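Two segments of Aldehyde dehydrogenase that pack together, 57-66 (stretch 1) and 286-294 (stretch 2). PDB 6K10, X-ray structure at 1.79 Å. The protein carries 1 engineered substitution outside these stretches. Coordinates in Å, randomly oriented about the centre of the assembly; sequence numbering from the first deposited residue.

Stretch 1, residues 57-66: TDLGKNKVEA
Stretch 2 (286-294) SPDYGRIVN

Stretch 1 runs out of a helix ending at Leu59, through a short loop, into a second helix from Lys63; stretch 2 is an irregular strand-less segment running the opposite way, with Gly60 CA 4.6 Å from Gly290 CA, Leu59 CA 5.2 Å from Val293 CA, and 371 Å² buried in all. Stretch 2 opens with a type I turn, Ser286 to Tyr289, in which Asp288 N donates to Ser286 OG (3.2 Å). Pro287 O meets Asn62 CB at 3.1 Å. Asn62 (chi1 p) points toward stretch 2 while its OD1 caps the second helix, accepting from Glu65 N at 2.8 Å. Asp288 and Tyr289 (chi1 t) turn their CB atoms away, leaving backbone at the contact. Gly290 (phi/psi -90/-172) brings CA to 3.5 Å from Gly60 O, a CH...O contact; a water accepts from Gly290 N (3.0 Å) and donates to Glu65 OE1 (3.1 Å). The one direct hydrogen bond follows: Arg291 N to Leu59 O, 3.1 Å, 162°. Gly60 (60/26) suits this spot, since positive phi favours glycine and a CB would lie 2.8 Å from Arg291 CG. Arg291 (m, m, t) leads its end away, NH1 donating to Gly290 O (3.0 Å). Beyond Ile292, Val293 (p) packs its CB 3.7 Å from CD2 of Leu59 (m, t), both buried. Asn294 caps a following helix.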

# COMPACT_ATOMS: atom_id res chain seq x y z
N THR A 57 32.66 8.88 -13.01
CA THR A 57 33.78 8.34 -12.26
C THR A 57 33.38 7.08 -11.51
O THR A 57 34.17 6.12 -11.43
CB THR A 57 34.33 9.40 -11.30
OG1 THR A 57 34.77 10.54 -12.04
CG2 THR A 57 35.49 8.84 -10.49
N ASP A 58 32.17 7.04 -10.96
CA ASP A 58 31.76 5.92 -10.11
C ASP A 58 31.21 4.74 -10.89
O ASP A 58 31.40 3.59 -10.47
CB ASP A 58 30.71 6.39 -9.09
CG ASP A 58 31.28 7.37 -8.09
OD1 ASP A 58 32.50 7.61 -8.11
OD2 ASP A 58 30.49 7.90 -7.27
N LEU A 59 30.53 4.98 -12.02
CA LEU A 59 29.85 3.91 -12.76
C LEU A 59 30.26 3.84 -14.22
O LEU A 59 29.69 3.04 -14.97
CB LEU A 59 28.33 4.09 -12.65
CG LEU A 59 27.69 3.81 -11.29
CD1 LEU A 59 26.24 4.27 -11.27
CD2 LEU A 59 27.78 2.33 -10.96
N GLY A 60 31.22 4.65 -14.65
CA GLY A 60 31.57 4.71 -16.06
C GLY A 60 30.41 5.13 -16.94
O GLY A 60 30.38 4.77 -18.13
N LYS A 61 29.46 5.88 -16.40
CA LYS A 61 28.23 6.19 -17.10
C LYS A 61 28.44 7.37 -18.04
O LYS A 61 28.76 8.48 -17.60
CB LYS A 61 27.11 6.49 -16.10
CG LYS A 61 25.72 6.45 -16.70
CD LYS A 61 24.65 6.50 -15.62
CE LYS A 61 24.76 5.30 -14.69
NZ LYS A 61 23.43 4.89 -14.15
N ASN A 62 28.25 7.12 -19.34
CA ASN A 62 28.37 8.16 -20.34
C ASN A 62 27.23 9.17 -20.20
O ASN A 62 26.16 8.87 -19.67
CB ASN A 62 28.39 7.55 -21.74
CG ASN A 62 27.05 6.98 -22.16
OD1 ASN A 62 26.16 7.70 -22.59
ND2 ASN A 62 26.91 5.66 -22.03
N LYS A 63 27.48 10.38 -20.71
CA LYS A 63 26.57 11.49 -20.43
C LYS A 63 25.21 11.32 -21.10
O LYS A 63 24.20 11.81 -20.58
CB LYS A 63 27.21 12.82 -20.85
CG LYS A 63 27.52 12.93 -22.33
CD LYS A 63 28.39 14.15 -22.60
N VAL A 64 25.15 10.63 -22.24
CA VAL A 64 23.85 10.37 -22.87
C VAL A 64 23.02 9.45 -21.98
O VAL A 64 21.86 9.74 -21.67
CB VAL A 64 24.04 9.77 -24.27
CG1 VAL A 64 22.69 9.35 -24.85
CG2 VAL A 64 24.73 10.77 -25.19
N GLU A 65 23.61 8.33 -21.56
CA GLU A 65 22.90 7.41 -20.68
C GLU A 65 22.58 8.06 -19.34
O GLU A 65 21.49 7.86 -18.78
CB GLU A 65 23.74 6.15 -20.48
CG GLU A 65 22.94 4.89 -20.24
CD GLU A 65 23.82 3.71 -19.89
OE1 GLU A 65 24.19 2.95 -20.81
OE2 GLU A 65 24.15 3.55 -18.70
N ALA A 66 23.52 8.84 -18.80
CA ALA A 66 23.30 9.50 -17.51
C ALA A 66 22.17 10.51 -17.59
O ALA A 66 21.44 10.70 -16.61
CB ALA A 66 24.59 10.17 -17.04
N SER A 286 34.47 1.49 -26.41
CA SER A 286 33.21 2.18 -26.71
C SER A 286 32.91 3.22 -25.64
O SER A 286 32.95 2.90 -24.45
CB SER A 286 32.06 1.18 -26.81
OG SER A 286 30.81 1.85 -26.82
N PRO A 287 32.59 4.46 -26.02
CA PRO A 287 32.20 5.47 -25.02
C PRO A 287 30.75 5.36 -24.57
O PRO A 287 30.30 6.20 -23.78
CB PRO A 287 32.43 6.78 -25.78
CG PRO A 287 32.05 6.42 -27.19
CD PRO A 287 32.49 4.98 -27.39
N ASP A 288 30.02 4.35 -25.05
CA ASP A 288 28.61 4.18 -24.76
C ASP A 288 28.35 3.06 -23.76
O ASP A 288 27.19 2.70 -23.53
CB ASP A 288 27.85 3.91 -26.06
CG ASP A 288 28.02 5.02 -27.07
OD1 ASP A 288 28.15 6.19 -26.66
OD2 ASP A 288 28.06 4.72 -28.28
N TYR A 289 29.40 2.50 -23.18
CA TYR A 289 29.29 1.30 -22.36
C TYR A 289 29.90 1.55 -20.99
O TYR A 289 30.99 2.12 -20.88
CB TYR A 289 29.97 0.12 -23.05
CG TYR A 289 29.82 -1.18 -22.30
CD1 TYR A 289 28.56 -1.75 -22.12
CD2 TYR A 289 30.92 -1.85 -21.80
CE1 TYR A 289 28.42 -2.94 -21.44
CE2 TYR A 289 30.79 -3.03 -21.12
CZ TYR A 289 29.53 -3.57 -20.94
OH TYR A 289 29.41 -4.76 -20.27
N GLY A 290 29.19 1.12 -19.95
CA GLY A 290 29.54 1.44 -18.58
C GLY A 290 30.49 0.45 -17.94
O GLY A 290 31.02 -0.46 -18.59
N ARG A 291 30.70 0.63 -16.64
CA ARG A 291 31.64 -0.17 -15.86
C ARG A 291 30.98 -0.63 -14.57
O ARG A 291 29.95 -0.10 -14.14
CB ARG A 291 32.91 0.62 -15.54
CG ARG A 291 33.68 1.09 -16.77
CD ARG A 291 34.29 -0.09 -17.50
NE ARG A 291 35.15 0.32 -18.62
CZ ARG A 291 34.71 0.52 -19.86
NH1 ARG A 291 33.43 0.34 -20.15
NH2 ARG A 291 35.56 0.88 -20.81
N ILE A 292 31.60 -1.62 -13.93
CA ILE A 292 31.08 -2.19 -12.69
C ILE A 292 31.38 -1.24 -11.53
O ILE A 292 32.42 -0.58 -11.50
CB ILE A 292 31.66 -3.60 -12.46
CG1 ILE A 292 31.47 -4.45 -13.72
CG2 ILE A 292 31.00 -4.27 -11.28
CD1 ILE A 292 30.03 -4.54 -14.20
N VAL A 293 30.46 -1.19 -10.56
CA VAL A 293 30.48 -0.13 -9.55
C VAL A 293 31.76 -0.18 -8.72
O VAL A 293 32.39 0.86 -8.47
CB VAL A 293 29.23 -0.21 -8.66
CG1 VAL A 293 29.10 -1.58 -7.99
CG2 VAL A 293 29.25 0.90 -7.61
N ASN A 294 32.17 -1.37 -8.27
CA ASN A 294 33.32 -1.48 -7.40
C ASN A 294 33.98 -2.85 -7.59
O ASN A 294 33.50 -3.69 -8.36
CB ASN A 294 32.94 -1.23 -5.93
CG ASN A 294 32.05 -2.32 -5.35
OD1 ASN A 294 31.64 -3.26 -6.03
ND2 ASN A 294 31.73 -2.19 -4.06
O HOH W 1 26.32 0.70 -20.49